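Local structure of putative Ribokinase II (Escherichia coli O6, 3IQ0) at residues Leu13-Ser19 with Trp31-Ser37; Ile56-Val60 with Lys117-Val123; Lys20-Phe25 with Ala94-Tyr98; Ala39-Phe43 with His135-Ser140. The protein probably transfers phosphate from ATP to a sugar or related substrate, possibly ribose, as a magnesium-dependent carbohydrate kinase of the pfkB (ribokinase) family. All blocks are in the same frame, centred on the assembly; numbering follows the deposited sequence.

How the contacts relate
Followed from the N terminus, the chain illustrates how a ribokinase-like kinase combines a small sheet with a large α/β core. Contact 1 closes first, joining 13-19 to 31-37 as a β-hairpin. The connection inside that hairpin carries 20-25, which waits until 94-98 to complete contact 3; contacts 1 and 3 therefore cross, and meet where strands 13-18 and 92-96 lie side by side in the four-stranded sheet. Helix 39-49 follows the hairpin directly and opens contact 4, which closes at 135-140 in the nine-stranded core sheet. Contact 2, nested within that loop, joins strand 54-61 of the core sheet to the loop before strand 131-137, and contact 3 crosses both core contacts.

Contact 1 (Leu13-Ser19 with Trp31-Ser37)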
# COMPACT_ATOMS: atom_id res chain seq x y z
N LEU B 13 -8.64 4.35 -5.89
CA LEU B 13 -7.66 4.32 -4.81
C LEU B 13 -7.84 5.52 -3.91
O LEU B 13 -8.68 6.39 -4.19
CB LEU B 13 -6.24 4.33 -5.39
CG LEU B 13 -5.90 5.42 -6.42
CD1 LEU B 13 -4.54 6.02 -6.15
CD2 LEU B 13 -5.94 4.81 -7.81
N VAL B 14 -7.07 5.56 -2.83
CA VAL B 14 -7.12 6.70 -1.92
C VAL B 14 -5.78 7.41 -2.01
O VAL B 14 -4.76 6.79 -2.30
CB VAL B 14 -7.38 6.29 -0.44
CG1 VAL B 14 -8.76 5.66 -0.30
CG2 VAL B 14 -6.30 5.33 0.03
N GLU B 15 -5.80 8.72 -1.80
CA GLU B 15 -4.58 9.50 -1.85
C GLU B 15 -4.30 10.05 -0.46
O GLU B 15 -5.22 10.48 0.22
CB GLU B 15 -4.73 10.65 -2.85
CG GLU B 15 -3.44 11.40 -3.14
CD GLU B 15 -3.57 12.39 -4.28
OE1 GLU B 15 -3.63 13.61 -4.02
OE2 GLU B 15 -3.63 11.94 -5.45
N ILE B 16 -3.04 9.99 -0.05
CA ILE B 16 -2.60 10.52 1.25
C ILE B 16 -1.59 11.60 0.88
O ILE B 16 -0.54 11.31 0.32
CB ILE B 16 -1.91 9.44 2.11
CG1 ILE B 16 -2.93 8.38 2.56
CG2 ILE B 16 -1.29 10.09 3.34
CD1 ILE B 16 -3.40 7.47 1.47
N MSE B 17 -1.92 12.86 1.17
CA MSE B 17 -1.07 13.99 0.80
C MSE B 17 -0.16 14.55 1.88
O MSE B 17 -0.53 14.65 3.04
CB MSE B 17 -1.94 15.13 0.28
CG MSE B 17 -2.68 14.84 -1.02
SE MSE B 17 -4.02 16.19 -1.43
CE MSE B 17 -5.57 15.10 -1.16
N ALA B 18 1.05 14.94 1.47
CA ALA B 18 1.99 15.54 2.40
C ALA B 18 1.36 16.86 2.85
O ALA B 18 0.79 17.59 2.03
CB ALA B 18 3.31 15.79 1.71
N SER B 19 1.47 17.16 4.14
CA SER B 19 0.90 18.39 4.67
C SER B 19 1.70 19.63 4.28
O SER B 19 1.16 20.73 4.27
CB SER B 19 0.81 18.32 6.19
OG SER B 19 2.10 18.33 6.76
N TRP B 31 0.59 13.94 7.42
CA TRP B 31 -0.04 13.68 6.14
C TRP B 31 -1.55 13.88 6.26
O TRP B 31 -2.11 13.75 7.34
CB TRP B 31 0.24 12.24 5.68
CG TRP B 31 1.70 11.94 5.53
CD1 TRP B 31 2.60 11.73 6.54
CD2 TRP B 31 2.45 11.91 4.31
NE1 TRP B 31 3.87 11.57 6.02
CE2 TRP B 31 3.81 11.68 4.66
CE3 TRP B 31 2.12 12.06 2.96
CZ2 TRP B 31 4.82 11.60 3.70
CZ3 TRP B 31 3.13 11.98 2.00
CH2 TRP B 31 4.46 11.75 2.38
N ASN B 32 -2.19 14.21 5.15
CA ASN B 32 -3.63 14.43 5.14
C ASN B 32 -4.32 13.42 4.23
O ASN B 32 -3.90 13.22 3.09
CB ASN B 32 -3.96 15.85 4.67
CG ASN B 32 -3.24 16.92 5.47
OD1 ASN B 32 -3.24 16.89 6.71
ND2 ASN B 32 -2.64 17.88 4.78
N GLY B 33 -5.38 12.81 4.73
CA GLY B 33 -6.11 11.83 3.96
C GLY B 33 -6.84 10.85 4.86
O GLY B 33 -6.93 11.09 6.07
N PRO B 34 -7.39 9.76 4.31
CA PRO B 34 -7.34 9.42 2.89
C PRO B 34 -8.33 10.27 2.10
O PRO B 34 -9.28 10.80 2.66
CB PRO B 34 -7.75 7.96 2.88
CG PRO B 34 -8.79 7.93 3.96
CD PRO B 34 -8.10 8.71 5.06
N TYR B 35 -8.08 10.40 0.80
CA TYR B 35 -8.95 11.15 -0.09
C TYR B 35 -9.31 10.26 -1.26
O TYR B 35 -8.45 9.55 -1.79
CB TYR B 35 -8.23 12.41 -0.59
CG TYR B 35 -8.17 13.52 0.43
CD1 TYR B 35 -9.29 14.31 0.69
CD2 TYR B 35 -7.01 13.76 1.15
CE1 TYR B 35 -9.25 15.31 1.66
CE2 TYR B 35 -6.96 14.76 2.12
CZ TYR B 35 -8.09 15.53 2.37
OH TYR B 35 -8.06 16.50 3.34
N PRO B 36 -10.58 10.26 -1.68
CA PRO B 36 -11.02 9.44 -2.80
C PRO B 36 -10.24 9.83 -4.05
O PRO B 36 -10.07 11.01 -4.33
CB PRO B 36 -12.50 9.78 -2.93
CG PRO B 36 -12.88 10.21 -1.56
CD PRO B 36 -11.71 11.03 -1.12
N SER B 37 -9.76 8.86 -4.81
CA SER B 37 -9.00 9.19 -6.01
C SER B 37 -9.08 8.11 -7.08
O SER B 37 -9.81 7.13 -6.94
CB SER B 37 -7.54 9.47 -5.63
OG SER B 37 -6.85 10.11 -6.69
O HOH W 1 -4.03 9.86 -6.94
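An antiparallel strand usually satisfies alternate backbone groups on one neighbour and the others on a second; strand 13-18 follows this rule beside 31-37, part of strand 29-37. Three reciprocal bond pairs join them: Leu13 N to Ser37 O (3.2 Å) with Ser37 N to Leu13 O (2.8 Å), Glu15 N to Tyr35 O (2.8 Å) with Tyr35 N to Glu15 O (2.9 Å), and Met17 N to Asn32 O (2.8 Å) with Asn32 N to Met17 O (2.7 Å). Backbone groups of Val14, Ile16 and Ala18 bond to strand 92-96. Between Glu15 and Met17 the register slips by one, a β-bulge that takes in Gly33 and the cis peptide before Pro34; the backbone angles of Gly33 call for glycine. A water donates to Glu15 OE2 (2.6 Å) and bonds Ser37 OG (2.8 Å), while Ser19 OG is bonded to Ile30 O. The selenium of selenomethionine Met17 makes a Met-aromatic contact with Tyr35. Trp31 NE1 bonds Gly33 O of the second subunit, and Trp31, Asn32 and Gly33, on the chain's outermost strand of this sheet, pair antiparallel with a strand there. This bulged hairpin is typical of the lid sheet of ribokinase-like dimers, here continuous across the interface.

Contact 2 (Ile56-Val60 with Lys117-Val123); sequences IISCV and KLSAQHV
A loop can cover a strand by packing, mostly of side chains, without a ladder between the backbones, as where extended 56-60 meets the irregular segment 117-123. Ile56 (chi1 t) packs its CD1 on helix 39-49. Ile57 (chi1 m, chi2 t) points toward the loop, its CA 6.6 Å from Val123 CA: its CG2 lies 4.0 Å from Leu118 CD1 and 3.9 Å from His122 O, and its CD1 lies 4.0 Å from Val123 CG1. Ser58 faces away, with OG bonded to Gly10 O. Cys59 (chi1 m) points back toward the loop, its CA 5.9 Å from Leu118 CA; SG sits 3.9 Å from Leu118 CD1 and 3.6 Å from His122 ND1, oblique to the imidazole. Leu118, with chi1 t and chi2 p, fits between Ile57 and Cys59. A type I β-turn from Ser119 to His122, with a weak 2.6 Å bond from His122 N to Ser119 O, brings the loop back so that His122 points toward the strand and Val123, sideways to it, still reaches Ile57. Such layering belongs to the α/β core of the ribokinase fold: strand 54-61 runs between parallel strands 5-9 and 83-86, while Leu118 and Val123 also pack on helix 144-159.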
# COMPACT_ATOMS: atom_id res chain seq x y z
N ILE B 56 -19.78 2.75 -12.30
CA ILE B 56 -18.37 2.45 -12.47
C ILE B 56 -18.07 1.00 -12.11
O ILE B 56 -18.63 0.45 -11.16
CB ILE B 56 -17.48 3.41 -11.62
CG1 ILE B 56 -16.00 3.13 -11.88
CG2 ILE B 56 -17.81 3.28 -10.14
CD1 ILE B 56 -15.05 4.15 -11.28
N ILE B 57 -17.18 0.38 -12.88
CA ILE B 57 -16.78 -1.00 -12.65
C ILE B 57 -15.36 -0.94 -12.13
O ILE B 57 -14.46 -0.51 -12.84
CB ILE B 57 -16.80 -1.83 -13.96
CG1 ILE B 57 -18.22 -1.92 -14.51
CG2 ILE B 57 -16.25 -3.22 -13.70
CD1 ILE B 57 -18.32 -2.59 -15.86
N SER B 58 -15.16 -1.37 -10.89
CA SER B 58 -13.83 -1.33 -10.29
C SER B 58 -13.71 -2.35 -9.16
O SER B 58 -14.64 -3.10 -8.89
CB SER B 58 -13.55 0.08 -9.75
OG SER B 58 -12.22 0.23 -9.31
N CYS B 59 -12.55 -2.37 -8.50
CA CYS B 59 -12.28 -3.29 -7.40
C CYS B 59 -11.59 -2.58 -6.25
O CYS B 59 -10.65 -1.83 -6.47
CB CYS B 59 -11.36 -4.44 -7.85
SG CYS B 59 -12.15 -5.76 -8.79
N VAL B 60 -12.07 -2.81 -5.03
CA VAL B 60 -11.43 -2.22 -3.85
C VAL B 60 -11.31 -3.35 -2.83
O VAL B 60 -11.93 -4.40 -2.98
CB VAL B 60 -12.27 -1.08 -3.21
CG1 VAL B 60 -12.45 0.05 -4.21
CG2 VAL B 60 -13.60 -1.61 -2.73
N LYS B 117 -6.55 -6.19 -9.85
CA LYS B 117 -7.24 -7.48 -9.72
C LYS B 117 -8.50 -7.52 -10.58
O LYS B 117 -9.13 -8.57 -10.73
CB LYS B 117 -7.62 -7.73 -8.27
CG LYS B 117 -7.25 -9.10 -7.75
CD LYS B 117 -5.89 -9.10 -7.06
CE LYS B 117 -4.75 -8.92 -8.03
NZ LYS B 117 -4.53 -10.13 -8.85
N LEU B 118 -8.87 -6.37 -11.14
CA LEU B 118 -10.05 -6.28 -11.99
C LEU B 118 -9.94 -7.27 -13.14
O LEU B 118 -9.04 -7.18 -13.96
CB LEU B 118 -10.18 -4.86 -12.55
CG LEU B 118 -11.43 -4.49 -13.36
CD1 LEU B 118 -12.66 -4.64 -12.48
CD2 LEU B 118 -11.32 -3.06 -13.86
N SER B 119 -10.86 -8.23 -13.21
CA SER B 119 -10.82 -9.22 -14.27
C SER B 119 -12.06 -9.13 -15.16
O SER B 119 -13.11 -8.67 -14.72
CB SER B 119 -10.70 -10.63 -13.69
OG SER B 119 -11.81 -10.95 -12.88
N ALA B 120 -11.91 -9.57 -16.40
CA ALA B 120 -13.00 -9.56 -17.37
C ALA B 120 -14.27 -10.18 -16.79
O ALA B 120 -15.37 -9.90 -17.26
CB ALA B 120 -12.58 -10.29 -18.63
N GLN B 121 -14.12 -11.02 -15.77
CA GLN B 121 -15.29 -11.64 -15.18
C GLN B 121 -15.94 -10.69 -14.19
O GLN B 121 -17.15 -10.68 -14.01
CB GLN B 121 -14.92 -12.95 -14.48
CG GLN B 121 -16.11 -13.87 -14.28
CD GLN B 121 -16.88 -14.10 -15.58
OE1 GLN B 121 -16.32 -14.56 -16.57
NE2 GLN B 121 -18.16 -13.76 -15.57
N HIS B 122 -15.11 -9.88 -13.53
CA HIS B 122 -15.61 -8.91 -12.57
C HIS B 122 -16.45 -7.84 -13.27
O HIS B 122 -16.98 -6.94 -12.62
CB HIS B 122 -14.44 -8.26 -11.82
CG HIS B 122 -14.08 -8.96 -10.55
ND1 HIS B 122 -12.78 -9.06 -10.10
CD2 HIS B 122 -14.84 -9.59 -9.63
CE1 HIS B 122 -12.76 -9.71 -8.95
NE2 HIS B 122 -14.00 -10.04 -8.64
N VAL B 123 -16.58 -7.96 -14.59
CA VAL B 123 -17.36 -7.02 -15.37
C VAL B 123 -18.84 -7.39 -15.27
O VAL B 123 -19.49 -7.03 -14.29
CB VAL B 123 -16.94 -7.03 -16.86
CG1 VAL B 123 -17.85 -6.13 -17.68
CG2 VAL B 123 -15.51 -6.54 -16.98

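Contact 3 (Lys20-Phe25 with Ala94-Tyr98); sequences KIGQPF and AFVTY
Phe25 lays one ring face over the methyl of Thr97, a CH-pi contact with CG2 4.0 Å from the ring centroid and 27° off its normal. The contact lies at the lid sheet of the ribokinase fold, where the connection between the hairpin strands 13-18 and 29-37 folds onto the end of strand 92-96. Residues 94-96 are extended in that strand; Thr97 lies past it, and the chain goes on to Tyr98. Phe25, with chi1 m, brings CE1 to 3.7 Å from Phe95 CB and CZ to 3.7 Å from Phe95 O. Phe95 is shared with the dimer interface, its ring edge-to-face with Phe65 of the second subunit. At the other end, Lys20 to Gln23 form a type II β-turn, closed by Gln23 N to Lys20 O (3.3 Å), with Gly22 at phi/psi 91/5, angles that call for glycine. The extended Gln23 side chain (chi1 and chi2 t) accepts a bond from Lys20 N at OE1 (3.2 Å); NE2 bonds Ile30 O. Ile21 packs beside Tyr98, their CA atoms 4.6 Å apart and Ile21 CG1 3.7 Å from Tyr98 CB. Thr97, with chi1 t, presents its hydroxyl to the turn: OG1 donates a very short 2.5 Å bond to Gln23 O.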
# COMPACT_ATOMS: atom_id res chain seq x y z
N LYS B 20 2.98 19.46 3.97
CA LYS B 20 3.83 20.59 3.62
C LYS B 20 4.65 20.41 2.35
O LYS B 20 5.05 19.30 2.01
CB LYS B 20 4.80 20.92 4.75
CG LYS B 20 4.17 21.14 6.12
CD LYS B 20 5.16 21.85 7.03
CE LYS B 20 4.86 21.59 8.49
NZ LYS B 20 5.10 20.16 8.83
N ILE B 21 4.90 21.52 1.66
CA ILE B 21 5.70 21.49 0.45
C ILE B 21 7.14 21.25 0.89
O ILE B 21 7.62 21.86 1.84
CB ILE B 21 5.63 22.82 -0.33
CG1 ILE B 21 4.26 22.97 -0.99
CG2 ILE B 21 6.70 22.85 -1.41
CD1 ILE B 21 3.11 23.06 -0.02
N GLY B 22 7.82 20.34 0.20
CA GLY B 22 9.20 20.03 0.54
C GLY B 22 9.29 18.89 1.54
O GLY B 22 10.38 18.56 2.01
N GLN B 23 8.15 18.29 1.87
CA GLN B 23 8.11 17.19 2.82
C GLN B 23 8.55 15.90 2.14
O GLN B 23 7.94 15.48 1.15
CB GLN B 23 6.70 17.01 3.38
CG GLN B 23 6.59 15.97 4.47
CD GLN B 23 5.20 15.92 5.06
OE1 GLN B 23 4.53 16.94 5.18
NE2 GLN B 23 4.76 14.72 5.43
N PRO B 24 9.61 15.27 2.65
CA PRO B 24 10.13 14.02 2.09
C PRO B 24 9.35 12.79 2.53
O PRO B 24 8.59 12.83 3.50
CB PRO B 24 11.56 14.01 2.60
CG PRO B 24 11.40 14.55 3.98
CD PRO B 24 10.46 15.72 3.77
N PHE B 25 9.53 11.70 1.79
CA PHE B 25 8.88 10.43 2.11
C PHE B 25 9.70 9.66 3.14
O PHE B 25 9.18 8.78 3.82
CB PHE B 25 8.79 9.53 0.86
CG PHE B 25 7.78 9.98 -0.16
CD1 PHE B 25 6.43 10.05 0.16
CD2 PHE B 25 8.18 10.28 -1.45
CE1 PHE B 25 5.49 10.41 -0.79
CE2 PHE B 25 7.26 10.64 -2.41
CZ PHE B 25 5.91 10.71 -2.09
N ALA B 94 -2.03 6.04 -2.92
CA ALA B 94 -1.00 6.89 -3.50
C ALA B 94 -0.60 7.97 -2.50
O ALA B 94 -1.45 8.72 -2.02
CB ALA B 94 -1.51 7.53 -4.78
N PHE B 95 0.69 8.03 -2.18
CA PHE B 95 1.23 9.04 -1.28
C PHE B 95 1.85 10.08 -2.21
O PHE B 95 2.56 9.72 -3.15
CB PHE B 95 2.34 8.45 -0.39
CG PHE B 95 1.84 7.53 0.69
CD1 PHE B 95 1.54 8.03 1.96
CD2 PHE B 95 1.68 6.17 0.45
CE1 PHE B 95 1.11 7.18 2.97
CE2 PHE B 95 1.24 5.31 1.45
CZ PHE B 95 0.96 5.82 2.72
N VAL B 96 1.59 11.35 -1.96
CA VAL B 96 2.13 12.40 -2.82
C VAL B 96 2.73 13.55 -2.01
O VAL B 96 2.30 13.82 -0.89
CB VAL B 96 1.00 12.95 -3.76
CG1 VAL B 96 -0.14 13.50 -2.93
CG2 VAL B 96 1.55 14.02 -4.68
N THR B 97 3.72 14.22 -2.58
CA THR B 97 4.33 15.35 -1.89
C THR B 97 4.80 16.44 -2.85
O THR B 97 5.30 16.16 -3.93
CB THR B 97 5.51 14.91 -1.01
OG1 THR B 97 6.03 16.05 -0.31
CG2 THR B 97 6.61 14.27 -1.84
N TYR B 98 4.64 17.69 -2.43
CA TYR B 98 5.02 18.84 -3.25
C TYR B 98 6.39 19.37 -2.85
O TYR B 98 7.41 18.73 -3.10
CB TYR B 98 3.98 19.94 -3.09
CG TYR B 98 2.57 19.47 -3.32
CD1 TYR B 98 2.12 19.14 -4.60
CD2 TYR B 98 1.68 19.32 -2.25
CE1 TYR B 98 0.82 18.68 -4.81
CE2 TYR B 98 0.38 18.86 -2.45
CZ TYR B 98 -0.04 18.55 -3.73
OH TYR B 98 -1.33 18.10 -3.95

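Contact 4 (Ala39-Phe43 with His135-Ser140)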
# COMPACT_ATOMS: atom_id res chain seq x y z
N ALA B 39 -8.24 8.13 -11.53
CA ALA B 39 -8.73 8.76 -12.74
C ALA B 39 -10.18 8.40 -13.09
O ALA B 39 -11.02 9.29 -13.24
CB ALA B 39 -7.80 8.44 -13.92
N PRO B 40 -10.49 7.10 -13.22
CA PRO B 40 -11.87 6.73 -13.56
C PRO B 40 -12.88 7.23 -12.53
O PRO B 40 -13.98 7.67 -12.89
CB PRO B 40 -11.82 5.21 -13.61
CG PRO B 40 -10.39 4.92 -14.01
CD PRO B 40 -9.63 5.91 -13.17
N ALA B 41 -12.52 7.16 -11.25
CA ALA B 41 -13.40 7.60 -10.17
C ALA B 41 -13.66 9.10 -10.21
O ALA B 41 -14.78 9.55 -10.01
CB ALA B 41 -12.83 7.20 -8.82
N ILE B 42 -12.61 9.88 -10.46
CA ILE B 42 -12.76 11.32 -10.53
C ILE B 42 -13.59 11.69 -11.77
O ILE B 42 -14.46 12.56 -11.71
CB ILE B 42 -11.39 12.02 -10.59
CG1 ILE B 42 -10.55 11.60 -9.37
CG2 ILE B 42 -11.57 13.53 -10.59
CD1 ILE B 42 -9.11 12.03 -9.44
N PHE B 43 -13.33 11.00 -12.88
CA PHE B 43 -14.08 11.24 -14.11
C PHE B 43 -15.57 11.03 -13.84
O PHE B 43 -16.40 11.91 -14.10
CB PHE B 43 -13.65 10.25 -15.20
CG PHE B 43 -14.54 10.26 -16.43
CD1 PHE B 43 -14.32 11.17 -17.46
CD2 PHE B 43 -15.59 9.35 -16.55
CE1 PHE B 43 -15.13 11.17 -18.60
CE2 PHE B 43 -16.42 9.35 -17.69
CZ PHE B 43 -16.18 10.26 -18.71
N HIS B 135 -16.58 5.03 -21.08
CA HIS B 135 -15.35 5.79 -21.10
C HIS B 135 -14.17 5.00 -20.56
O HIS B 135 -14.24 4.37 -19.51
CB HIS B 135 -15.51 7.07 -20.28
CG HIS B 135 -14.28 7.92 -20.27
ND1 HIS B 135 -13.92 8.71 -21.33
CD2 HIS B 135 -13.30 8.04 -19.34
CE1 HIS B 135 -12.76 9.29 -21.06
NE2 HIS B 135 -12.37 8.91 -19.86
N ILE B 136 -13.06 5.05 -21.30
CA ILE B 136 -11.86 4.33 -20.92
C ILE B 136 -10.69 5.26 -20.60
O ILE B 136 -10.42 6.20 -21.35
CB ILE B 136 -11.42 3.36 -22.04
CG1 ILE B 136 -12.48 2.26 -22.21
CG2 ILE B 136 -10.08 2.73 -21.71
CD1 ILE B 136 -12.29 1.45 -23.48
N MSE B 137 -10.02 5.00 -19.49
CA MSE B 137 -8.85 5.76 -19.06
C MSE B 137 -7.63 4.89 -19.40
O MSE B 137 -7.53 3.76 -18.93
CB MSE B 137 -8.88 5.99 -17.54
CG MSE B 137 -9.88 7.02 -17.07
SE MSE B 137 -9.38 8.77 -17.71
CE MSE B 137 -10.83 9.78 -16.93
N GLY B 138 -6.73 5.42 -20.21
CA GLY B 138 -5.55 4.65 -20.57
C GLY B 138 -4.72 4.26 -19.36
O GLY B 138 -4.00 3.26 -19.39
N SER B 139 -4.83 5.04 -18.29
CA SER B 139 -4.08 4.78 -17.07
C SER B 139 -4.47 3.46 -16.40
O SER B 139 -3.79 3.01 -15.49
CB SER B 139 -4.30 5.92 -16.07
OG SER B 139 -5.67 5.98 -15.70
N SER B 140 -5.55 2.86 -16.87
CA SER B 140 -6.01 1.60 -16.30
C SER B 140 -5.41 0.37 -16.97
O SER B 140 -5.40 -0.71 -16.39
CB SER B 140 -7.54 1.50 -16.40
OG SER B 140 -8.16 2.61 -15.77
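When a helix packs obliquely antiparallel to the end of a strand, alternate strand residues meet it; helix 39-43 and strand 135-137 (142°, short-segment axes 9.0 Å apart at closest) are an example. His135 comes first: its imidazole makes an offset stack with the Phe43 ring, centroids 3.9 Å apart and planes at 10°, while ND1 bonds Ser165 OG. Ile136 points away, toward helix 144-159. Met137, a selenomethionine, points toward the helix and packs on its first turn, with CG 3.7 Å from Pro40 CG and 4.0 Å from Ala39 CB, and CE 3.3 Å from Phe43 CB. The helical bond from Phe43 N to Ala39 O (2.9 Å) places these contacts one turn apart. After Met137 the chain tightens into a 3-10 segment, Ser140 N bonding Met137 O at 3.0 Å, and two hydroxyls touch the helix start: Ser139 OG is 3.7 Å from Ala39 CB and Ser140 OG 3.7 Å from Pro40 CG, both hydrogen-bonded to the Glu11 carboxylate. The side chain of Met137 lies about 6 Å from the bound ATP, so this packing adjoins the nucleotide pocket. Strand 131-137 runs parallel between strands 5-9 and 163-167, and helix 258-271 touches Ala39, Phe43 and Met137.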